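Local coordinates for protein alternansucrase (Leuconostoc mesenteroides, PDB 6HVG) that belongs to glycoside hydrolase family 70, combining a TIM-barrel-related enzyme domain and a bound calcium ion with repeats of the choline-binding and cell-wall-binding type, at residues A[223-228]-A[235-240]; A[627-632]-A[1225-1230]; A[734-739]-A[816-821]; A[1118-1123]-A[1133-1138]; A[1354-1359]-A[1383-1388]. All coordinates share one frame; numbering follows the deposited sequence.

In the fold
The five contacts are spread over the length of the chain. Contact 1 comes first, in the two-stranded hairpin of strands 226-229 and 235-238, and contact 5 last, beside strand 1354-1357 among the hairpins near the C-terminal end; both are consistent with choline-binding and cell-wall-binding-type repeats, and their centres are 53 Å apart. Contacts 2, 3 and 4 all lie within the family 70 region. Contact 2 joins positions some 590 residues apart and so spans most of that region, with contacts 3 and 4 nested in the loop it closes, each about 17 Å from it at the nearest atoms. Contact 3 bridges 77 residues, whereas contacts 1, 4 and 5 are local.

Contact 1 (A[223-228]-A[235-240])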
# COMPACT_ATOMS: atom_id res chain seq x y z
N LEU A 223 17.20 17.06 -38.58
CA LEU A 223 15.86 17.50 -38.30
C LEU A 223 15.48 18.71 -39.15
O LEU A 223 16.30 19.60 -39.39
CB LEU A 223 15.71 17.82 -36.80
CG LEU A 223 15.75 16.57 -35.90
CD1 LEU A 223 15.88 16.92 -34.43
CD2 LEU A 223 14.52 15.71 -36.11
N LYS A 224 14.23 18.72 -39.60
CA LYS A 224 13.64 19.80 -40.39
C LYS A 224 12.38 20.28 -39.71
O LYS A 224 11.58 19.46 -39.26
CB LYS A 224 13.30 19.31 -41.79
CG LYS A 224 14.26 19.72 -42.90
CD LYS A 224 15.36 18.71 -43.11
CE LYS A 224 16.16 19.00 -44.37
NZ LYS A 224 15.43 18.74 -45.63
N LYS A 225 12.19 21.59 -39.64
CA LYS A 225 10.98 22.19 -39.01
C LYS A 225 10.70 21.62 -37.62
O LYS A 225 9.61 21.13 -37.34
CB LYS A 225 9.76 22.08 -39.94
CG LYS A 225 9.61 23.34 -40.79
CD LYS A 225 8.58 23.28 -41.90
CE LYS A 225 8.42 24.67 -42.51
NZ LYS A 225 7.40 24.69 -43.57
N SER A 226 11.70 21.68 -36.75
CA SER A 226 11.61 21.14 -35.42
C SER A 226 12.49 21.92 -34.44
O SER A 226 13.49 22.49 -34.81
CB SER A 226 12.04 19.69 -35.44
OG SER A 226 12.37 19.24 -34.15
N TYR A 227 12.08 21.94 -33.18
CA TYR A 227 12.90 22.45 -32.09
C TYR A 227 13.86 21.36 -31.67
O TYR A 227 13.50 20.18 -31.67
CB TYR A 227 12.03 22.81 -30.87
CG TYR A 227 11.23 24.08 -30.99
CD1 TYR A 227 11.85 25.33 -30.92
CD2 TYR A 227 9.85 24.05 -31.13
CE1 TYR A 227 11.12 26.51 -31.01
CE2 TYR A 227 9.11 25.22 -31.21
CZ TYR A 227 9.76 26.45 -31.15
OH TYR A 227 9.05 27.61 -31.24
N VAL A 228 15.08 21.74 -31.32
CA VAL A 228 16.00 20.84 -30.62
C VAL A 228 16.79 21.57 -29.55
O VAL A 228 17.24 22.71 -29.74
CB VAL A 228 17.03 20.17 -31.56
CG1 VAL A 228 17.65 18.97 -30.87
CG2 VAL A 228 16.37 19.76 -32.86
N THR A 235 18.42 26.09 -27.08
CA THR A 235 17.39 25.67 -28.03
C THR A 235 17.50 26.39 -29.37
O THR A 235 17.61 27.63 -29.44
CB THR A 235 15.99 25.94 -27.45
OG1 THR A 235 15.82 25.22 -26.23
CG2 THR A 235 14.91 25.52 -28.41
N TYR A 236 17.42 25.59 -30.44
CA TYR A 236 17.40 26.09 -31.82
C TYR A 236 16.08 25.72 -32.47
O TYR A 236 15.47 24.74 -32.07
CB TYR A 236 18.49 25.44 -32.65
CG TYR A 236 19.89 25.74 -32.23
CD1 TYR A 236 20.46 25.10 -31.13
CD2 TYR A 236 20.67 26.62 -32.95
CE1 TYR A 236 21.76 25.36 -30.76
CE2 TYR A 236 21.96 26.89 -32.57
CZ TYR A 236 22.50 26.25 -31.48
OH TYR A 236 23.80 26.51 -31.13
N TYR A 237 15.66 26.45 -33.50
CA TYR A 237 14.60 25.94 -34.34
C TYR A 237 15.10 25.85 -35.75
O TYR A 237 15.48 26.87 -36.32
CB TYR A 237 13.35 26.80 -34.30
CG TYR A 237 12.22 26.16 -35.09
CD1 TYR A 237 11.47 25.12 -34.55
CD2 TYR A 237 11.93 26.56 -36.38
CE1 TYR A 237 10.45 24.51 -35.26
CE2 TYR A 237 10.91 25.97 -37.10
CZ TYR A 237 10.17 24.95 -36.54
OH TYR A 237 9.17 24.36 -37.26
N PHE A 238 15.08 24.64 -36.31
CA PHE A 238 15.54 24.42 -37.67
C PHE A 238 14.36 24.39 -38.63
O PHE A 238 13.35 23.76 -38.35
CB PHE A 238 16.33 23.13 -37.74
CG PHE A 238 17.52 23.12 -36.82
CD1 PHE A 238 17.44 22.50 -35.57
CD2 PHE A 238 18.70 23.77 -37.17
CE1 PHE A 238 18.53 22.50 -34.71
CE2 PHE A 238 19.78 23.79 -36.31
CZ PHE A 238 19.70 23.15 -35.08
N ASP A 239 14.51 25.08 -39.76
CA ASP A 239 13.42 25.28 -40.72
C ASP A 239 13.30 24.14 -41.75
O ASP A 239 13.79 23.03 -41.51
CB ASP A 239 13.59 26.63 -41.44
CG ASP A 239 14.85 26.70 -42.30
OD1 ASP A 239 15.47 27.79 -42.34
OD2 ASP A 239 15.22 25.70 -42.92
N GLY A 240 12.63 24.41 -42.87
CA GLY A 240 12.44 23.37 -43.91
C GLY A 240 13.72 22.79 -44.50
O GLY A 240 13.76 21.62 -44.90
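Strands 226-228 and 235-238 run antiparallel with their axes 4.8 Å apart, Ser226–Phe238 and Val228–Tyr236 forming hydrogen-bonded pairs on either side of the non-hydrogen-bonded pair Tyr227–Tyr237. On the tyrosine face, Tyr237 has CG anti to its backbone N (chi1 -174°), and the ring beyond it comes nearer the partner strand. Its CD1 sits over the centre of the Tyr227 ring, and the two rings make an edge-to-face pair with centroids 4.8 Å apart and planes at 64°. Tyr237 CE1 meets Ser226 C and N, and Tyr237 OH lies 3.2 Å from Lys225 C. The arrangement is a beta hairpin, consistent with the short two-stranded units from which choline-binding-type repeats are built, and a G1 beta bulge interrupts its pairing where Lys225 and Ser226 both face Phe238. At the bulge Lys225 N donates to Asp239 O at 2.9 Å, coming from well above the carbonyl plane. On the other face, Val228 CG2 meets the edge of the Phe238 ring, 3.9 Å from CE1, while Ser226 OG donates to the carbonyl O of the next residue, Tyr227, at 2.9 Å. Phe238 and Tyr236 also pack on Val206 of strand 205-209. Tyr227 and Tyr237 rest on Ile251 of strand 249-251, and the Tyr227 hydroxyl is hydrogen-bonded to Gln256.

Contact 2 (A[627-632]-A[1225-1230]); sequences DADLLK and QNQVST
Asp627, with CG anti to its backbone N (chi1 -167°), and Ser1229, with OG between N and the carbonyl carbon (chi1 82°), bring a carboxylate and a hydroxyl together beside Asp629. Ser1229 OG lies 2.8 Å from Asp627 OD2 and 2.5 Å from Asp629 OD2; it has one proton, and which carboxylate it serves is left open. The second grip is clearer: Ser1229 N donates almost straight, at 176°, to the syn lone pair of Asp629 OD1 over 3.2 Å. Gln590 also donates to Asp629 OD2. The Gln1227 and Asp629 side chains run past one another in opposite senses, and Gln1227 OE1 lies 3.3 Å from Lys632 CD, while the Lys632 ammonium pairs with Asp636. Asp627 OD1 uses its anti lone pair to accept from Asp629 N at 3.1 Å, a capping bond. Segment 627-632 thus makes the turn from strand 617-620 into helix 629-642 of the TIM-barrel-type domain, where loop 1225-1230 packs on it and the calcium ion lies about 8 Å from the Asp627 side chain.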
# COMPACT_ATOMS: atom_id res chain seq x y z
N ASP A 627 -5.87 -6.77 18.08
CA ASP A 627 -5.74 -6.63 19.54
C ASP A 627 -4.89 -7.77 20.09
O ASP A 627 -5.20 -8.95 19.93
CB ASP A 627 -7.13 -6.62 20.21
CG ASP A 627 -7.08 -6.18 21.67
OD1 ASP A 627 -6.25 -6.67 22.46
OD2 ASP A 627 -7.91 -5.34 22.05
N ALA A 628 -3.80 -7.40 20.75
CA ALA A 628 -2.80 -8.37 21.19
C ALA A 628 -3.31 -9.38 22.24
O ALA A 628 -2.63 -10.36 22.54
CB ALA A 628 -1.58 -7.64 21.70
N ASP A 629 -4.49 -9.15 22.81
CA ASP A 629 -5.14 -10.15 23.65
C ASP A 629 -5.26 -11.51 22.98
O ASP A 629 -5.22 -12.53 23.65
CB ASP A 629 -6.55 -9.70 24.03
CG ASP A 629 -6.58 -8.60 25.09
OD1 ASP A 629 -5.57 -8.42 25.82
OD2 ASP A 629 -7.64 -7.94 25.19
N LEU A 630 -5.39 -11.52 21.66
CA LEU A 630 -5.54 -12.76 20.93
C LEU A 630 -4.36 -13.69 21.13
O LEU A 630 -4.51 -14.91 21.03
CB LEU A 630 -5.76 -12.51 19.43
CG LEU A 630 -7.07 -11.84 19.02
CD1 LEU A 630 -7.18 -11.80 17.50
CD2 LEU A 630 -8.27 -12.54 19.63
N LEU A 631 -3.17 -13.14 21.38
CA LEU A 631 -2.01 -13.97 21.59
C LEU A 631 -2.14 -14.74 22.90
O LEU A 631 -1.81 -15.94 22.97
CB LEU A 631 -0.72 -13.13 21.60
CG LEU A 631 -0.42 -12.27 20.38
CD1 LEU A 631 0.96 -11.68 20.47
CD2 LEU A 631 -0.55 -13.06 19.09
N LYS A 632 -2.61 -14.04 23.94
CA LYS A 632 -2.84 -14.63 25.26
C LYS A 632 -3.96 -15.66 25.22
O LYS A 632 -3.83 -16.74 25.81
CB LYS A 632 -3.22 -13.54 26.26
CG LYS A 632 -3.07 -13.96 27.70
CD LYS A 632 -3.99 -13.17 28.61
CE LYS A 632 -3.62 -13.35 30.08
NZ LYS A 632 -3.63 -14.77 30.54
N GLN A 1225 -10.52 -15.66 33.25
CA GLN A 1225 -9.28 -14.87 33.25
C GLN A 1225 -9.43 -13.55 32.51
O GLN A 1225 -9.89 -13.54 31.36
CB GLN A 1225 -8.16 -15.67 32.60
CG GLN A 1225 -6.88 -14.89 32.34
CD GLN A 1225 -6.01 -14.77 33.57
OE1 GLN A 1225 -5.88 -15.72 34.36
NE2 GLN A 1225 -5.36 -13.62 33.73
N ASN A 1226 -9.03 -12.45 33.14
CA ASN A 1226 -9.06 -11.12 32.49
C ASN A 1226 -7.97 -10.92 31.45
O ASN A 1226 -6.82 -11.29 31.66
CB ASN A 1226 -8.91 -9.99 33.50
CG ASN A 1226 -10.15 -9.79 34.33
OD1 ASN A 1226 -11.27 -9.84 33.83
ND2 ASN A 1226 -9.96 -9.57 35.62
N GLN A 1227 -8.36 -10.32 30.34
CA GLN A 1227 -7.48 -9.91 29.26
C GLN A 1227 -6.97 -8.50 29.54
O GLN A 1227 -7.65 -7.72 30.14
CB GLN A 1227 -8.23 -9.94 27.93
CG GLN A 1227 -8.71 -11.32 27.52
CD GLN A 1227 -7.55 -12.24 27.26
OE1 GLN A 1227 -6.45 -11.78 26.90
NE2 GLN A 1227 -7.77 -13.54 27.43
N VAL A 1228 -5.78 -8.19 29.06
CA VAL A 1228 -5.10 -6.96 29.44
C VAL A 1228 -5.71 -5.72 28.84
O VAL A 1228 -5.91 -4.73 29.54
CB VAL A 1228 -3.61 -7.01 29.07
CG1 VAL A 1228 -2.90 -5.68 29.38
CG2 VAL A 1228 -2.94 -8.17 29.82
N SER A 1229 -5.99 -5.74 27.53
CA SER A 1229 -6.45 -4.53 26.83
C SER A 1229 -7.81 -4.04 27.31
O SER A 1229 -8.08 -2.85 27.23
CB SER A 1229 -6.49 -4.75 25.31
OG SER A 1229 -7.66 -5.42 24.88
N THR A 1230 -8.64 -4.95 27.82
CA THR A 1230 -10.02 -4.64 28.19
C THR A 1230 -10.32 -4.62 29.70
O THR A 1230 -11.35 -4.08 30.11
CB THR A 1230 -11.00 -5.66 27.59
OG1 THR A 1230 -10.73 -6.96 28.13
CG2 THR A 1230 -10.89 -5.70 26.06

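Contact 3 (A[734-739]-A[816-821]); sequences IANSGD and TNKDTV
Asn736 reaches across to Asp819 and Lys818 from the Asx turn that ends strand 735-736, bringing an edge of the large antiparallel sheet up to the loop that leads into strand 821-825 of the parallel barrel sheet. The Asn736 side chain sets off toward that loop from its first bond, with CG anti to the backbone N (chi1 -178°), and both ends of the amide are engaged. ND2 donates to Asp819 OD2 at 2.9 Å in a nearly straight bond (169°), with the acceptor close to the amide plane and OD2 met on its anti side, somewhat out of the carboxylate plane. At the other end OD1 accepts from Gly738 N at 2.9 Å, closing the Asx turn; the donor lies nearly along the C=O axis. Together these two bonds fix the rotation of the amide and indicate which end is oxygen. The Asp819 carboxylate is shared in turn, its OD1 bonded to the Ser1036 hydroxyl, and Asp819 N is held by Asp1041. Lys818 crosses the asparagine at about a right angle. Its chain is extended as far as CE, which comes to 3.2 Å from Asn736 OD1 and 3.6 Å from Asn736 CG. The last torsion then bends the chain (chi4 61°), setting Lys818 NZ 4.0 Å from Gly738 CA.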
# COMPACT_ATOMS: atom_id res chain seq x y z
N ILE A 734 28.64 -15.21 17.25
CA ILE A 734 30.10 -15.09 17.13
C ILE A 734 30.76 -16.23 17.87
O ILE A 734 31.65 -16.88 17.33
CB ILE A 734 30.59 -13.75 17.69
CG1 ILE A 734 30.15 -12.61 16.76
CG2 ILE A 734 32.11 -13.76 17.87
CD1 ILE A 734 30.36 -11.21 17.31
N ALA A 735 30.33 -16.45 19.11
CA ALA A 735 30.77 -17.62 19.89
C ALA A 735 29.64 -18.10 20.78
O ALA A 735 29.65 -17.87 21.99
CB ALA A 735 32.00 -17.28 20.72
N ASN A 736 28.67 -18.77 20.17
CA ASN A 736 27.48 -19.23 20.86
C ASN A 736 27.67 -20.65 21.37
O ASN A 736 27.53 -21.59 20.60
CB ASN A 736 26.26 -19.14 19.93
CG ASN A 736 24.98 -19.56 20.60
OD1 ASN A 736 25.00 -20.14 21.65
ND2 ASN A 736 23.85 -19.25 20.00
N SER A 737 27.97 -20.77 22.65
CA SER A 737 28.16 -22.05 23.32
C SER A 737 26.92 -22.56 24.07
O SER A 737 27.01 -23.48 24.86
CB SER A 737 29.31 -21.93 24.31
OG SER A 737 28.96 -21.13 25.44
N GLY A 738 25.76 -21.94 23.83
CA GLY A 738 24.55 -22.28 24.54
C GLY A 738 24.46 -21.80 25.98
O GLY A 738 23.53 -22.18 26.68
N ASP A 739 25.38 -20.96 26.42
CA ASP A 739 25.44 -20.54 27.84
C ASP A 739 24.51 -19.34 28.19
O ASP A 739 24.15 -19.18 29.35
CB ASP A 739 26.90 -20.28 28.29
CG ASP A 739 27.53 -18.98 27.69
OD1 ASP A 739 27.20 -18.59 26.55
OD2 ASP A 739 28.37 -18.35 28.38
N THR A 816 22.18 -23.69 9.04
CA THR A 816 23.24 -24.06 10.00
C THR A 816 23.26 -23.21 11.28
O THR A 816 24.01 -23.50 12.20
CB THR A 816 24.64 -23.95 9.34
OG1 THR A 816 24.85 -22.63 8.80
CG2 THR A 816 24.77 -24.96 8.23
N ASN A 817 22.44 -22.15 11.34
CA ASN A 817 22.40 -21.31 12.54
C ASN A 817 21.83 -22.02 13.77
O ASN A 817 20.75 -22.64 13.72
CB ASN A 817 21.56 -20.04 12.28
CG ASN A 817 22.37 -18.89 11.68
OD1 ASN A 817 23.59 -18.92 11.63
ND2 ASN A 817 21.66 -17.85 11.20
N LYS A 818 22.55 -21.88 14.88
CA LYS A 818 22.08 -22.32 16.17
C LYS A 818 20.99 -21.35 16.72
O LYS A 818 20.93 -20.18 16.35
CB LYS A 818 23.25 -22.38 17.15
CG LYS A 818 22.94 -22.94 18.53
CD LYS A 818 24.20 -23.06 19.37
CE LYS A 818 23.89 -23.03 20.86
NZ LYS A 818 23.02 -24.15 21.31
N ASP A 819 20.13 -21.88 17.58
CA ASP A 819 19.08 -21.11 18.25
C ASP A 819 18.12 -20.44 17.25
O ASP A 819 17.95 -19.22 17.27
CB ASP A 819 19.69 -20.09 19.22
CG ASP A 819 20.25 -20.72 20.49
OD1 ASP A 819 19.62 -21.66 21.02
OD2 ASP A 819 21.32 -20.26 20.97
N THR A 820 17.52 -21.25 16.39
CA THR A 820 16.42 -20.82 15.54
C THR A 820 15.67 -22.05 15.02
O THR A 820 16.28 -23.12 14.87
CB THR A 820 16.90 -19.97 14.33
OG1 THR A 820 15.79 -19.28 13.74
CG2 THR A 820 17.54 -20.83 13.25
N VAL A 821 14.38 -21.90 14.73
CA VAL A 821 13.68 -22.85 13.89
C VAL A 821 13.62 -22.28 12.48
O VAL A 821 12.87 -21.35 12.22
CB VAL A 821 12.24 -23.08 14.36
CG1 VAL A 821 11.53 -24.01 13.38
CG2 VAL A 821 12.19 -23.63 15.79

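Contact 4 (A[1118-1123]-A[1133-1138]); sequences LGFNKA and GTDQDL
Asp1135 lies against Phe1120 at the start of helix 1135-1147. Its CB sits over one face of the phenyl ring, 4.2 Å from the centroid, in a CH-pi contact. From there a chi1 of 60° places CG between the backbone N and the carbonyl carbon, 3.4 Å from Phe1120 CD2. Of the two oxygens, OD1 lies 3.4 Å from Gly1119 O, a pair of acceptors that cannot bond, and near Phe1120 CA, while OD2 comes to 3.3 Å from Phe1120 CE2 and forms a salt bridge with Arg1139, one turn further along the helix. The helix begins in a capping box, in which Thr1134 OG1 accepts from Asp1137 N at 3.2 Å and Asp1137 OD2 accepts from Thr1134 N at 3.0 Å. Just past this cap, Asp1135 N makes a weak bond to Gly1119 O, linking the loop to the helix's first turn. Deeper in, Leu1118 CD2 meets Leu1138 CD2 at 3.7 Å, and both leucines pack on Phe603 of helix 603-608. The Phe1120 ring also stacks with Tyr1203.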
# COMPACT_ATOMS: atom_id res chain seq x y z
N LEU A 1118 -13.91 -24.67 4.69
CA LEU A 1118 -12.57 -25.05 4.23
C LEU A 1118 -12.59 -25.98 2.99
O LEU A 1118 -11.62 -26.67 2.69
CB LEU A 1118 -11.81 -25.71 5.38
CG LEU A 1118 -11.26 -24.72 6.44
CD1 LEU A 1118 -12.33 -24.28 7.43
CD2 LEU A 1118 -10.08 -25.30 7.19
N GLY A 1119 -13.70 -25.94 2.25
CA GLY A 1119 -13.82 -26.68 1.00
C GLY A 1119 -14.99 -27.66 0.95
O GLY A 1119 -14.96 -28.61 0.18
N PHE A 1120 -16.06 -27.38 1.71
CA PHE A 1120 -17.21 -28.27 1.73
C PHE A 1120 -18.00 -28.21 0.44
O PHE A 1120 -17.91 -27.24 -0.31
CB PHE A 1120 -18.15 -27.95 2.88
CG PHE A 1120 -17.53 -28.14 4.24
CD1 PHE A 1120 -17.15 -27.04 4.99
CD2 PHE A 1120 -17.33 -29.41 4.78
CE1 PHE A 1120 -16.59 -27.19 6.24
CE2 PHE A 1120 -16.78 -29.57 6.04
CZ PHE A 1120 -16.40 -28.46 6.77
N ASN A 1121 -18.76 -29.27 0.18
CA ASN A 1121 -19.62 -29.33 -0.98
C ASN A 1121 -20.75 -28.28 -0.93
O ASN A 1121 -21.18 -27.86 0.15
CB ASN A 1121 -20.24 -30.73 -1.10
CG ASN A 1121 -19.21 -31.81 -1.44
OD1 ASN A 1121 -18.04 -31.55 -1.71
ND2 ASN A 1121 -19.68 -33.04 -1.44
N LYS A 1122 -21.22 -27.86 -2.10
CA LYS A 1122 -22.42 -27.04 -2.18
C LYS A 1122 -23.55 -27.82 -1.52
O LYS A 1122 -23.44 -29.04 -1.36
CB LYS A 1122 -22.78 -26.74 -3.63
CG LYS A 1122 -21.81 -25.81 -4.34
CD LYS A 1122 -22.24 -25.55 -5.78
CE LYS A 1122 -21.06 -25.39 -6.75
NZ LYS A 1122 -21.38 -26.08 -8.04
N ALA A 1123 -24.61 -27.12 -1.12
CA ALA A 1123 -25.75 -27.78 -0.44
C ALA A 1123 -26.50 -28.74 -1.37
O ALA A 1123 -27.12 -29.70 -0.91
CB ALA A 1123 -26.70 -26.75 0.16
N GLY A 1133 -8.36 -27.62 -2.77
CA GLY A 1133 -9.13 -28.86 -2.80
C GLY A 1133 -10.28 -28.89 -1.81
O GLY A 1133 -10.55 -27.91 -1.13
N THR A 1134 -10.95 -30.03 -1.74
CA THR A 1134 -12.11 -30.20 -0.86
C THR A 1134 -11.70 -30.30 0.61
O THR A 1134 -10.51 -30.33 0.93
CB THR A 1134 -12.95 -31.43 -1.26
OG1 THR A 1134 -12.21 -32.63 -1.03
CG2 THR A 1134 -13.35 -31.34 -2.74
N ASP A 1135 -12.69 -30.35 1.51
CA ASP A 1135 -12.42 -30.56 2.93
C ASP A 1135 -11.83 -31.94 3.21
O ASP A 1135 -10.98 -32.07 4.09
CB ASP A 1135 -13.68 -30.34 3.79
CG ASP A 1135 -14.81 -31.27 3.43
OD1 ASP A 1135 -15.23 -31.24 2.25
OD2 ASP A 1135 -15.30 -32.02 4.32
N GLN A 1136 -12.28 -32.96 2.47
CA GLN A 1136 -11.67 -34.29 2.59
C GLN A 1136 -10.21 -34.26 2.13
O GLN A 1136 -9.35 -34.87 2.77
CB GLN A 1136 -12.45 -35.34 1.81
CG GLN A 1136 -12.04 -36.78 2.12
CD GLN A 1136 -12.45 -37.22 3.53
OE1 GLN A 1136 -13.64 -37.30 3.84
NE2 GLN A 1136 -11.46 -37.50 4.39
N ASP A 1137 -9.91 -33.54 1.05
CA ASP A 1137 -8.53 -33.43 0.58
C ASP A 1137 -7.62 -32.88 1.68
O ASP A 1137 -6.48 -33.32 1.82
CB ASP A 1137 -8.44 -32.55 -0.66
CG ASP A 1137 -9.04 -33.19 -1.89
OD1 ASP A 1137 -8.99 -34.43 -2.02
OD2 ASP A 1137 -9.55 -32.43 -2.75
N LEU A 1138 -8.14 -31.93 2.45
CA LEU A 1138 -7.39 -31.31 3.55
C LEU A 1138 -7.16 -32.30 4.70
O LEU A 1138 -6.05 -32.43 5.21
CB LEU A 1138 -8.11 -30.06 4.05
CG LEU A 1138 -7.55 -29.36 5.28
CD1 LEU A 1138 -6.09 -28.94 5.11
CD2 LEU A 1138 -8.42 -28.16 5.60

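Contact 5 (A[1354-1359]-A[1383-1388])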
# COMPACT_ATOMS: atom_id res chain seq x y z
N GLY A 1354 -15.09 27.19 13.24
CA GLY A 1354 -13.99 28.07 12.87
C GLY A 1354 -14.43 29.52 12.78
O GLY A 1354 -15.56 29.85 13.11
N ASN A 1355 -13.51 30.38 12.33
CA ASN A 1355 -13.79 31.80 12.13
C ASN A 1355 -13.98 32.12 10.67
O ASN A 1355 -13.11 31.89 9.85
CB ASN A 1355 -12.67 32.67 12.70
CG ASN A 1355 -12.68 32.73 14.22
OD1 ASN A 1355 -13.70 32.47 14.86
ND2 ASN A 1355 -11.53 33.02 14.81
N TYR A 1356 -15.14 32.70 10.37
CA TYR A 1356 -15.53 33.02 9.01
C TYR A 1356 -15.67 34.51 8.79
O TYR A 1356 -15.79 35.25 9.76
CB TYR A 1356 -16.83 32.32 8.70
CG TYR A 1356 -16.70 30.83 8.63
CD1 TYR A 1356 -16.73 30.03 9.79
CD2 TYR A 1356 -16.54 30.19 7.41
CE1 TYR A 1356 -16.63 28.65 9.70
CE2 TYR A 1356 -16.42 28.81 7.32
CZ TYR A 1356 -16.48 28.06 8.46
OH TYR A 1356 -16.37 26.72 8.35
N TYR A 1357 -15.61 34.94 7.54
CA TYR A 1357 -15.80 36.34 7.18
C TYR A 1357 -17.05 36.49 6.28
O TYR A 1357 -17.00 36.15 5.10
CB TYR A 1357 -14.56 36.80 6.43
CG TYR A 1357 -14.43 38.30 6.20
CD1 TYR A 1357 -15.22 38.95 5.28
CD2 TYR A 1357 -13.45 39.04 6.85
CE1 TYR A 1357 -15.06 40.32 5.06
CE2 TYR A 1357 -13.27 40.39 6.61
CZ TYR A 1357 -14.08 41.03 5.73
OH TYR A 1357 -13.89 42.38 5.51
N PHE A 1358 -18.16 36.95 6.83
CA PHE A 1358 -19.38 37.14 6.03
C PHE A 1358 -19.58 38.59 5.62
O PHE A 1358 -19.41 39.49 6.43
CB PHE A 1358 -20.62 36.65 6.77
CG PHE A 1358 -20.55 35.22 7.15
CD1 PHE A 1358 -20.66 34.26 6.16
CD2 PHE A 1358 -20.33 34.82 8.44
CE1 PHE A 1358 -20.60 32.91 6.45
CE2 PHE A 1358 -20.25 33.47 8.75
CZ PHE A 1358 -20.37 32.50 7.75
N MET A 1359 -19.96 38.81 4.37
CA MET A 1359 -20.08 40.16 3.83
C MET A 1359 -21.44 40.75 4.19
O MET A 1359 -22.24 40.11 4.85
CB MET A 1359 -19.81 40.13 2.33
CG MET A 1359 -18.45 39.51 2.00
SD MET A 1359 -17.90 39.97 0.35
CE MET A 1359 -17.44 38.45 -0.43
N GLN A 1383 -12.44 26.81 2.10
CA GLN A 1383 -13.77 26.57 2.67
C GLN A 1383 -14.26 27.66 3.61
O GLN A 1383 -15.22 27.45 4.33
CB GLN A 1383 -13.76 25.27 3.43
CG GLN A 1383 -13.44 24.03 2.61
CD GLN A 1383 -13.68 22.78 3.44
OE1 GLN A 1383 -13.08 22.62 4.50
NE2 GLN A 1383 -14.57 21.91 2.98
N GLY A 1384 -13.59 28.81 3.60
CA GLY A 1384 -13.99 29.97 4.38
C GLY A 1384 -13.38 30.13 5.75
O GLY A 1384 -13.56 31.19 6.36
N LYS A 1385 -12.67 29.10 6.25
CA LYS A 1385 -12.06 29.14 7.61
C LYS A 1385 -10.85 30.06 7.67
O LYS A 1385 -10.07 30.13 6.72
CB LYS A 1385 -11.66 27.74 8.09
CG LYS A 1385 -12.81 26.87 8.50
CD LYS A 1385 -12.42 25.40 8.58
CE LYS A 1385 -13.65 24.52 8.80
NZ LYS A 1385 -13.53 23.16 8.22
N MET A 1386 -10.70 30.76 8.79
CA MET A 1386 -9.51 31.58 9.03
C MET A 1386 -8.31 30.65 9.19
O MET A 1386 -8.43 29.56 9.74
CB MET A 1386 -9.71 32.43 10.27
CG MET A 1386 -8.58 33.42 10.60
SD MET A 1386 -8.74 34.05 12.30
CE MET A 1386 -10.00 35.31 12.04
N VAL A 1387 -7.17 31.09 8.68
CA VAL A 1387 -5.92 30.34 8.81
C VAL A 1387 -5.03 31.05 9.83
O VAL A 1387 -4.92 32.28 9.83
CB VAL A 1387 -5.18 30.24 7.47
CG1 VAL A 1387 -3.99 29.29 7.57
CG2 VAL A 1387 -6.13 29.79 6.37
N ARG A 1388 -4.38 30.24 10.67
CA ARG A 1388 -3.55 30.73 11.78
C ARG A 1388 -2.17 30.06 11.81
O ARG A 1388 -2.05 28.85 11.50
CB ARG A 1388 -4.23 30.42 13.11
CG ARG A 1388 -5.60 31.04 13.33
CD ARG A 1388 -6.31 30.27 14.45
NE ARG A 1388 -7.43 31.00 15.02
CZ ARG A 1388 -7.31 31.97 15.93
NH1 ARG A 1388 -6.12 32.34 16.37
NH2 ARG A 1388 -8.39 32.60 16.37
O HOH W 1 -15.32 33.19 5.41
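Tyr1356 and Lys1385 pack closely, their side chains running in the same sense. Lys1385 CA sits over one face of the tyrosine ring, Gln1383 O approaches the ring edge 3.5 Å from CE2, and the Tyr1356 hydroxyl oxygen OH ends 3.5 Å from Lys1385 CE. The polar tips continue elsewhere, OH to Arg1352 and Lys1385 NZ to Thr1351. Next to this, Met1386 N donates to Asn1355 O at 2.9 Å, in the carbonyl plane but bent at the hydrogen (133°). A water bridges Tyr1357 N and Gly1384 O, 2.8 Å from each. With CG anti to its backbone N (chi1 -176°), Met1386 runs alongside Asn1355 and sets its CE 3.8 Å from Asn1355 CB. The exposed Arg1388 marks the looser side: its NH2 lies merely 3.5 Å from Asn1355 ND2, two donors, ND2 standing at the edge of the guanidinium, while Asn1355 OD1 is bonded to Thr1344. Strand 1354-1357 pairs with strand 1342-1345, and the loop 1383-1388 folds back from strand 1377-1380, where Met1386 packs on Tyr1378 and Phe1380, consistent with successive hairpins of cell-wall-binding-type repeats.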